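Local coordinates for 3-oxo-tetronate kinase (Haemophilus influenzae, PDB 1YZY), which catalyses the ATP-dependent phosphorylation of 3-oxo-tetronate to 3-oxo-tetronate 4-phosphate, at residues A150-L155 / Y193-A198; F241-G246 / D389-L394; V380-A385 / E406-M411. All coordinates share one frame; numbering follows the deposited sequence.

Contact 1: A150-L155 / Y193-A198; sequences ANLMRL and YAVVDA
With CG1 anti to the backbone N (chi1 173°) and CG2 anti to the carbonyl carbon, Val195 meets Leu152 and Met153 with both methyls. CG1 meets Leu152, and CG2 meets both Leu152 and Met153. Met153 bends at both chi2 and chi3 (75° and 67°), and this curl brings its sulfur back to the valine. Met153 SD lies 3.7 Å from Val195 CG2 and equally near Val195 CB. Leu152 meets the valine from the preceding position on the helix. Its CB is 3.8 Å from Val195 CG2, and its CD1 is 3.9 Å from Val195 CG1. Both helix side chains run at about a right angle to the valine. The contact lies in the sugar-binding N-terminal domain. There it joins the start of helix 152-159 to strand 193-196, the middle strand of a three-stranded parallel sheet. Ile122 of strand 120-123 touches both Leu152 and Val195, and Thr164 of strand 164-167 touches both Met153 and Val195. Asn151 is the N-cap of the helix. Its OD1 accepts from Arg154 N at 3.0 Å, in the plane of the side-chain carbonyl. This bond ties down the first turn, from which Leu152 and Met153 project. At the start of strand 193-196, the hydroxyl of Tyr193 bonds to Asp98 and to the backbone N of Gly162.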
loop_
_atom_site.group_PDB
_atom_site.type_symbol
_atom_site.label_atom_id
_atom_site.label_comp_id
_atom_site.label_asym_id
_atom_site.label_seq_id
_atom_site.Cartn_x
_atom_site.Cartn_y
_atom_site.Cartn_z
ATOM N N ALA A 150 25.246 6.501 0.622
ATOM C CA ALA A 150 24.128 7.358 0.246
ATOM C C ALA A 150 24.061 7.629 -1.255
ATOM O O ALA A 150 23.069 8.156 -1.745
ATOM C CB ALA A 150 24.194 8.667 1.020
ATOM N N ASN A 151 25.107 7.241 -1.980
ATOM C CA ASN A 151 25.197 7.449 -3.428
ATOM C C ASN A 151 24.436 6.364 -4.203
ATOM O O ASN A 151 24.864 5.207 -4.262
ATOM C CB ASN A 151 26.678 7.483 -3.845
ATOM C CG ASN A 151 26.887 7.933 -5.278
ATOM O OD1 ASN A 151 26.777 7.157 -6.214
ATOM N ND2 ASN A 151 27.239 9.193 -5.448
ATOM N N LEU A 152 23.331 6.766 -4.828
ATOM C CA LEU A 152 22.470 5.866 -5.583
ATOM C C LEU A 152 23.080 5.174 -6.787
ATOM O O LEU A 152 22.712 4.037 -7.093
ATOM C CB LEU A 152 21.166 6.577 -5.981
ATOM C CG LEU A 152 20.239 6.943 -4.815
ATOM C CD1 LEU A 152 19.196 7.977 -5.239
ATOM C CD2 LEU A 152 19.568 5.679 -4.294
ATOM N N MET A 153 23.925 5.881 -7.534
ATOM C CA MET A 153 24.573 5.278 -8.697
ATOM C C MET A 153 25.481 4.138 -8.224
ATOM O O MET A 153 25.634 3.140 -8.917
ATOM C CB MET A 153 25.405 6.298 -9.479
ATOM C CG MET A 153 24.615 7.374 -10.199
ATOM S SD MET A 153 23.983 8.627 -9.090
ATOM C CE MET A 153 25.479 9.410 -8.547
ATOM N N ARG A 154 26.103 4.320 -7.061
ATOM C CA ARG A 154 26.991 3.311 -6.487
ATOM C C ARG A 154 26.195 2.129 -5.943
ATOM O O ARG A 154 26.619 0.976 -6.071
ATOM C CB ARG A 154 27.880 3.906 -5.379
ATOM C CG ARG A 154 29.020 4.791 -5.899
ATOM C CD ARG A 154 30.149 4.942 -4.892
ATOM N NE ARG A 154 29.739 5.540 -3.615
ATOM C CZ ARG A 154 30.024 6.783 -3.230
ATOM N NH1 ARG A 154 30.714 7.602 -4.020
ATOM N NH2 ARG A 154 29.671 7.191 -2.026
ATOM N N LEU A 155 25.067 2.431 -5.304
ATOM C CA LEU A 155 24.191 1.405 -4.750
ATOM C C LEU A 155 23.625 0.545 -5.867
ATOM O O LEU A 155 23.598 -0.681 -5.762
ATOM C CB LEU A 155 23.038 2.039 -3.974
ATOM C CG LEU A 155 23.395 2.711 -2.664
ATOM C CD1 LEU A 155 22.185 3.452 -2.140
ATOM C CD2 LEU A 155 23.908 1.678 -1.661
ATOM N N TYR A 193 20.689 2.831 -16.741
ATOM C CA TYR A 193 19.767 3.474 -15.800
ATOM C C TYR A 193 20.266 4.881 -15.490
ATOM O O TYR A 193 21.468 5.164 -15.582
ATOM C CB TYR A 193 19.663 2.709 -14.473
ATOM C CG TYR A 193 20.115 1.273 -14.535
ATOM C CD1 TYR A 193 21.398 0.913 -14.115
ATOM C CD2 TYR A 193 19.274 0.274 -15.046
ATOM C CE1 TYR A 193 21.837 -0.398 -14.205
ATOM C CE2 TYR A 193 19.702 -1.041 -15.141
ATOM C CZ TYR A 193 20.983 -1.368 -14.720
ATOM O OH TYR A 193 21.415 -2.662 -14.824
ATOM N N ALA A 194 19.348 5.727 -15.032
ATOM C CA ALA A 194 19.672 7.101 -14.701
ATOM C C ALA A 194 18.987 7.593 -13.447
ATOM O O ALA A 194 17.761 7.628 -13.384
ATOM C CB ALA A 194 19.299 8.011 -15.860
ATOM N N VAL A 195 19.789 7.946 -12.446
ATOM C CA VAL A 195 19.289 8.515 -11.199
ATOM C C VAL A 195 18.960 9.975 -11.559
ATOM O O VAL A 195 19.606 10.570 -12.427
ATOM C CB VAL A 195 20.380 8.489 -10.084
ATOM C CG1 VAL A 195 19.912 9.229 -8.830
ATOM C CG2 VAL A 195 20.732 7.058 -9.736
ATOM N N VAL A 196 17.909 10.523 -10.962
ATOM C CA VAL A 196 17.522 11.896 -11.239
ATOM C C VAL A 196 17.310 12.617 -9.909
ATOM O O VAL A 196 16.618 12.121 -9.013
ATOM C CB VAL A 196 16.241 11.976 -12.106
ATOM C CG1 VAL A 196 15.939 13.423 -12.484
ATOM C CG2 VAL A 196 16.391 11.146 -13.371
ATOM N N ASP A 197 17.975 13.757 -9.767
ATOM C CA ASP A 197 17.888 14.569 -8.567
ATOM C C ASP A 197 16.492 15.144 -8.325
ATOM O O ASP A 197 15.667 15.237 -9.241
ATOM C CB ASP A 197 18.888 15.724 -8.656
ATOM C CG ASP A 197 20.292 15.325 -8.255
ATOM O OD1 ASP A 197 20.530 14.141 -7.946
ATOM O OD2 ASP A 197 21.163 16.218 -8.234
ATOM N N ALA A 198 16.255 15.575 -7.090
ATOM C CA ALA A 198 14.987 16.184 -6.706
ATOM C C ALA A 198 15.066 16.623 -5.261
ATOM O O ALA A 198 14.977 15.803 -4.351
ATOM C CB ALA A 198 13.831 15.207 -6.897
#

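Contact 2: F241-G246 / D389-L394; sequences FTPTKG and DIFLAL
Strand 391-395 of the nucleotide-binding C-terminal domain lies between strands 380-385 and 349-353, and the loop leading to strand 248-252 passes over its Phe391. Pro243 of this loop covers one face of the Phe391 ring. Pro243 CA stands 3.8 Å from the ring centroid and only 8° off the ring normal, a CH-pi contact over the centre. The proline ring carries the contact on toward the backbone of the strand, with Pro243 CG 3.7 Å from Phe391 CB. The backbone N of Thr244 lies over the same face, and Thr244 OG1 comes to 3.9 Å from Phe391 CE2. Phe241 approaches differently. With chi1 at 74°, its ring sits between its own backbone N and carbonyl carbon, and from there CD1 and CE1 reach the edge of the Phe391 ring, each 3.8 Å from Phe391 CE1. Asn349 of strand 349-353 touches both Pro243 and Phe391, and Lys384 of strand 380-385 also packs on Phe391. Across these two segments the hold is apolar and dispersive, with a CH-pi component. The alpha carbon of a proline next to its ring nitrogen is somewhat electron-poor, so its C-H probably suits the pi face beneath it.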
loop_
_atom_site.group_PDB
_atom_site.type_symbol
_atom_site.label_atom_id
_atom_site.label_comp_id
_atom_site.label_asym_id
_atom_site.label_seq_id
_atom_site.Cartn_x
_atom_site.Cartn_y
_atom_site.Cartn_z
ATOM N N PHE A 241 -14.752 6.690 -5.365
ATOM C CA PHE A 241 -15.940 6.055 -4.806
ATOM C C PHE A 241 -15.960 5.842 -3.298
ATOM O O PHE A 241 -14.923 5.827 -2.628
ATOM C CB PHE A 241 -16.200 4.714 -5.507
ATOM C CG PHE A 241 -15.246 3.608 -5.106
ATOM C CD1 PHE A 241 -15.454 2.873 -3.934
ATOM C CD2 PHE A 241 -14.149 3.292 -5.904
ATOM C CE1 PHE A 241 -14.586 1.843 -3.562
ATOM C CE2 PHE A 241 -13.275 2.264 -5.544
ATOM C CZ PHE A 241 -13.497 1.538 -4.367
ATOM N N THR A 242 -17.171 5.671 -2.782
ATOM C CA THR A 242 -17.437 5.378 -1.372
ATOM C C THR A 242 -18.509 4.261 -1.382
ATOM O O THR A 242 -19.031 3.901 -2.441
ATOM C CB THR A 242 -17.929 6.631 -0.560
ATOM O OG1 THR A 242 -19.012 7.287 -1.236
ATOM C CG2 THR A 242 -16.804 7.608 -0.352
ATOM N N PRO A 243 -18.769 3.624 -0.233
ATOM C CA PRO A 243 -19.788 2.575 -0.261
ATOM C C PRO A 243 -21.174 3.133 -0.557
ATOM O O PRO A 243 -21.484 4.270 -0.199
ATOM C CB PRO A 243 -19.739 2.025 1.164
ATOM C CG PRO A 243 -18.339 2.258 1.574
ATOM C CD PRO A 243 -18.103 3.657 1.077
ATOM N N THR A 244 -21.980 2.359 -1.270
ATOM C CA THR A 244 -23.347 2.771 -1.547
ATOM C C THR A 244 -24.160 2.317 -0.335
ATOM O O THR A 244 -23.699 1.472 0.437
ATOM C CB THR A 244 -23.904 2.123 -2.835
ATOM O OG1 THR A 244 -23.292 0.840 -3.045
ATOM C CG2 THR A 244 -23.655 3.032 -4.041
ATOM N N LYS A 245 -25.339 2.905 -0.139
ATOM C CA LYS A 245 -26.187 2.540 0.997
ATOM C C LYS A 245 -26.416 1.035 1.124
ATOM O O LYS A 245 -26.925 0.387 0.199
ATOM C CB LYS A 245 -27.528 3.276 0.939
ATOM C CG LYS A 245 -27.588 4.539 1.798
ATOM C CD LYS A 245 -28.251 4.288 3.155
ATOM C CE LYS A 245 -27.505 3.260 3.999
ATOM N NZ LYS A 245 -26.084 3.636 4.262
ATOM N N GLY A 246 -26.054 0.509 2.291
ATOM C CA GLY A 246 -26.194 -0.907 2.587
ATOM C C GLY A 246 -25.928 -1.161 4.059
ATOM O O GLY A 246 -25.703 -0.217 4.818
ATOM N N ASP A 389 -19.574 -6.828 -5.073
ATOM C CA ASP A 389 -19.883 -5.531 -4.477
ATOM C C ASP A 389 -19.809 -5.447 -2.957
ATOM O O ASP A 389 -20.813 -5.159 -2.298
ATOM C CB ASP A 389 -21.266 -5.057 -4.934
ATOM C CG ASP A 389 -21.317 -4.708 -6.418
ATOM O OD1 ASP A 389 -20.244 -4.593 -7.057
ATOM O OD2 ASP A 389 -22.443 -4.541 -6.943
ATOM N N ILE A 390 -18.624 -5.666 -2.403
ATOM C CA ILE A 390 -18.426 -5.597 -0.962
ATOM C C ILE A 390 -17.378 -4.527 -0.678
ATOM O O ILE A 390 -16.305 -4.537 -1.282
ATOM C CB ILE A 390 -17.932 -6.958 -0.389
ATOM C CG1 ILE A 390 -18.937 -8.078 -0.704
ATOM C CG2 ILE A 390 -17.684 -6.848 1.111
ATOM C CD1 ILE A 390 -20.299 -7.927 -0.044
ATOM N N PHE A 391 -17.685 -3.621 0.247
ATOM C CA PHE A 391 -16.774 -2.541 0.601
ATOM C C PHE A 391 -16.138 -2.773 1.960
ATOM O O PHE A 391 -16.775 -3.304 2.871
ATOM C CB PHE A 391 -17.509 -1.193 0.580
ATOM C CG PHE A 391 -18.133 -0.859 -0.758
ATOM C CD1 PHE A 391 -17.434 -0.113 -1.705
ATOM C CD2 PHE A 391 -19.410 -1.312 -1.081
ATOM C CE1 PHE A 391 -17.995 0.174 -2.957
ATOM C CE2 PHE A 391 -19.977 -1.030 -2.329
ATOM C CZ PHE A 391 -19.264 -0.285 -3.267
ATOM N N LEU A 392 -14.868 -2.396 2.085
ATOM C CA LEU A 392 -14.130 -2.558 3.339
ATOM C C LEU A 392 -13.220 -1.364 3.655
ATOM O O LEU A 392 -12.666 -0.733 2.757
ATOM C CB LEU A 392 -13.271 -3.828 3.299
ATOM C CG LEU A 392 -13.838 -5.122 2.711
ATOM C CD1 LEU A 392 -13.779 -5.087 1.175
ATOM C CD2 LEU A 392 -13.034 -6.296 3.241
ATOM N N ALA A 393 -13.098 -1.051 4.938
ATOM C CA ALA A 393 -12.241 0.025 5.420
ATOM C C ALA A 393 -11.364 -0.655 6.458
ATOM O O ALA A 393 -11.823 -0.985 7.553
ATOM C CB ALA A 393 -13.065 1.135 6.065
ATOM N N LEU A 394 -10.113 -0.904 6.082
ATOM C CA LEU A 394 -9.156 -1.576 6.952
ATOM C C LEU A 394 -8.265 -0.563 7.663
ATOM O O LEU A 394 -7.404 0.066 7.041
ATOM C CB LEU A 394 -8.314 -2.539 6.111
ATOM C CG LEU A 394 -9.114 -3.341 5.073
ATOM C CD1 LEU A 394 -8.172 -4.141 4.186
ATOM C CD2 LEU A 394 -10.135 -4.258 5.750
#

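Contact 3: V380-A385 / E406-M411; sequences VPWLKA and EYAQGM
Trp382 reaches Ala408 by a hydrogen bond from its indole. Trp382 NE1 donates to Ala408 O at 3.3 Å, a long bond that is clearly bent, with an angle of 138° at the hydrogen. The oxygen lies almost exactly in the indole plane, while the donor is tilted somewhat from the plane of the Ala408 carbonyl. The same oxygen also sits beside the six-membered ring, 3.4 Å from Trp382 CZ2. The carbonyl therefore meets the rim of the indole.

The second interaction is a Met-aromatic contact at the same rim. Met411 SD lies 4.8 Å from the centroid of the five-membered ring and 85° off its normal, so the sulfur is at the edge. Its nearest ring atom is Trp382 NE1 at 3.9 Å, with Trp382 CD1 only slightly farther. Met411 CG lies between the backbone N and the carbonyl carbon (chi1 62°), and the extended chi2 then sets SD beside the indole.

Apolar contact adds little. Trp382 CZ2 and Ala408 CB are 4.4 Å apart. Ile351 of strand 349-353, Ala393 of strand 391-395 and Pro243 pack on the same tryptophan.

The contact fastens the last turn of helix 404-410, together with Met411, to strand 380-385 in the C-terminal domain. Trp382 is buried, and the bond to Ala408 O gives its indole N-H a partner. Bond and sulfur both meet the pyrrole edge, where the ring hydrogens carry partial positive charge. That probably suits the carbonyl oxygen and, more weakly, the sulfur.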
loop_
_atom_site.group_PDB
_atom_site.type_symbol
_atom_site.label_atom_id
_atom_site.label_comp_id
_atom_site.label_asym_id
_atom_site.label_seq_id
_atom_site.Cartn_x
_atom_site.Cartn_y
_atom_site.Cartn_z
ATOM N N VAL A 380 -5.948 5.067 5.127
ATOM C CA VAL A 380 -7.191 4.308 5.215
ATOM C C VAL A 380 -8.208 4.657 4.121
ATOM O O VAL A 380 -9.115 5.457 4.337
ATOM C CB VAL A 380 -7.882 4.490 6.592
ATOM C CG1 VAL A 380 -8.951 3.428 6.786
ATOM C CG2 VAL A 380 -6.868 4.424 7.719
ATOM N N PRO A 381 -8.019 4.129 2.903
ATOM C CA PRO A 381 -8.983 4.433 1.842
ATOM C C PRO A 381 -10.178 3.456 1.879
ATOM O O PRO A 381 -10.158 2.453 2.606
ATOM C CB PRO A 381 -8.148 4.229 0.575
ATOM C CG PRO A 381 -7.248 3.104 0.956
ATOM C CD PRO A 381 -6.806 3.496 2.347
ATOM N N TRP A 382 -11.237 3.786 1.149
ATOM C CA TRP A 382 -12.391 2.905 1.064
ATOM C C TRP A 382 -12.026 1.899 -0.017
ATOM O O TRP A 382 -11.394 2.260 -1.014
ATOM C CB TRP A 382 -13.657 3.678 0.663
ATOM C CG TRP A 382 -14.535 3.988 1.826
ATOM C CD1 TRP A 382 -14.859 5.226 2.308
ATOM C CD2 TRP A 382 -15.159 3.036 2.702
ATOM N NE1 TRP A 382 -15.639 5.106 3.439
ATOM C CE2 TRP A 382 -15.839 3.774 3.702
ATOM C CE3 TRP A 382 -15.210 1.633 2.742
ATOM C CZ2 TRP A 382 -16.561 3.152 4.734
ATOM C CZ3 TRP A 382 -15.926 1.017 3.766
ATOM C CH2 TRP A 382 -16.591 1.779 4.749
ATOM N N LEU A 383 -12.409 0.642 0.183
ATOM C CA LEU A 383 -12.099 -0.411 -0.774
ATOM C C LEU A 383 -13.363 -1.105 -1.275
ATOM O O LEU A 383 -14.445 -0.920 -0.739
ATOM C CB LEU A 383 -11.203 -1.463 -0.110
ATOM C CG LEU A 383 -9.894 -1.093 0.591
ATOM C CD1 LEU A 383 -9.365 -2.298 1.386
ATOM C CD2 LEU A 383 -8.862 -0.640 -0.431
ATOM N N LYS A 384 -13.225 -1.843 -2.364
ATOM C CA LYS A 384 -14.321 -2.625 -2.890
ATOM C C LYS A 384 -13.674 -3.811 -3.553
ATOM O O LYS A 384 -12.777 -3.656 -4.372
ATOM C CB LYS A 384 -15.183 -1.889 -3.904
ATOM C CG LYS A 384 -16.456 -2.693 -4.207
ATOM C CD LYS A 384 -17.274 -2.135 -5.346
ATOM C CE LYS A 384 -16.745 -2.587 -6.699
ATOM N NZ LYS A 384 -16.784 -4.070 -6.858
ATOM N N ALA A 385 -14.102 -5.001 -3.154
ATOM C CA ALA A 385 -13.570 -6.236 -3.691
ATOM C C ALA A 385 -13.749 -6.281 -5.195
ATOM O O ALA A 385 -14.666 -5.668 -5.736
ATOM C CB ALA A 385 -14.271 -7.419 -3.039
ATOM N N GLU A 406 -17.232 6.608 13.204
ATOM C CA GLU A 406 -18.411 7.314 12.697
ATOM C C GLU A 406 -18.092 8.113 11.433
ATOM O O GLU A 406 -18.917 8.184 10.513
ATOM C CB GLU A 406 -19.040 8.211 13.769
ATOM C CG GLU A 406 -18.169 9.331 14.296
ATOM C CD GLU A 406 -18.950 10.284 15.195
ATOM O OE1 GLU A 406 -19.889 10.951 14.695
ATOM O OE2 GLU A 406 -18.633 10.357 16.405
ATOM N N TYR A 407 -16.890 8.687 11.381
ATOM C CA TYR A 407 -16.461 9.468 10.219
ATOM C C TYR A 407 -16.442 8.629 8.942
ATOM O O TYR A 407 -16.926 9.073 7.895
ATOM C CB TYR A 407 -15.078 10.091 10.438
ATOM C CG TYR A 407 -14.664 10.981 9.293
ATOM C CD1 TYR A 407 -15.427 12.099 8.950
ATOM C CD2 TYR A 407 -13.556 10.672 8.505
ATOM C CE1 TYR A 407 -15.106 12.882 7.849
ATOM C CE2 TYR A 407 -13.221 11.454 7.396
ATOM C CZ TYR A 407 -14.005 12.558 7.072
ATOM O OH TYR A 407 -13.706 13.328 5.966
ATOM N N ALA A 408 -15.830 7.449 9.024
ATOM C CA ALA A 408 -15.756 6.532 7.895
ATOM C C ALA A 408 -17.141 6.328 7.278
ATOM O O ALA A 408 -17.279 6.186 6.061
ATOM C CB ALA A 408 -15.192 5.204 8.355
ATOM N N GLN A 409 -18.162 6.308 8.133
ATOM C CA GLN A 409 -19.546 6.128 7.703
ATOM C C GLN A 409 -20.200 7.437 7.265
ATOM O O GLN A 409 -20.993 7.465 6.320
ATOM C CB GLN A 409 -20.362 5.517 8.835
ATOM C CG GLN A 409 -19.768 4.248 9.378
ATOM C CD GLN A 409 -20.615 3.633 10.458
ATOM O OE1 GLN A 409 -20.160 3.447 11.582
ATOM N NE2 GLN A 409 -21.857 3.298 10.116
ATOM N N GLY A 410 -19.886 8.511 7.979
ATOM C CA GLY A 410 -20.450 9.806 7.660
ATOM C C GLY A 410 -20.309 10.248 6.216
ATOM O O GLY A 410 -21.223 10.867 5.677
ATOM N N MET A 411 -19.182 9.943 5.578
ATOM C CA MET A 411 -18.980 10.367 4.197
ATOM C C MET A 411 -19.879 9.744 3.129
ATOM O O MET A 411 -20.091 10.361 2.082
ATOM C CB MET A 411 -17.503 10.282 3.790
ATOM C CG MET A 411 -16.877 8.899 3.833
ATOM S SD MET A 411 -15.115 9.008 3.449
ATOM C CE MET A 411 -14.490 9.568 5.037
#

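How the contacts relate
Contact 1 closes before the other two open, and lies on the opposite side of the chain's centre. Its centre is about 41 Å from that of contact 2 and about 38 Å from that of contact 3. It belongs to the sugar-binding domain. Contacts 2 and 3 have centres about 7 Å apart, and their segments alternate along the chain. Contact 3 uses strand 380-385 and contact 2 uses strand 391-395. These are neighbours, and Leu392 O lies 2.9 Å from Leu383 N, a probable hydrogen bond. Pro243 CG packs 3.4 Å from Trp382 CE3. Contacts 2 and 3 link the loop before strand 248-252, two strands and the C-terminal helix, away from the annotated ATP-binding residues.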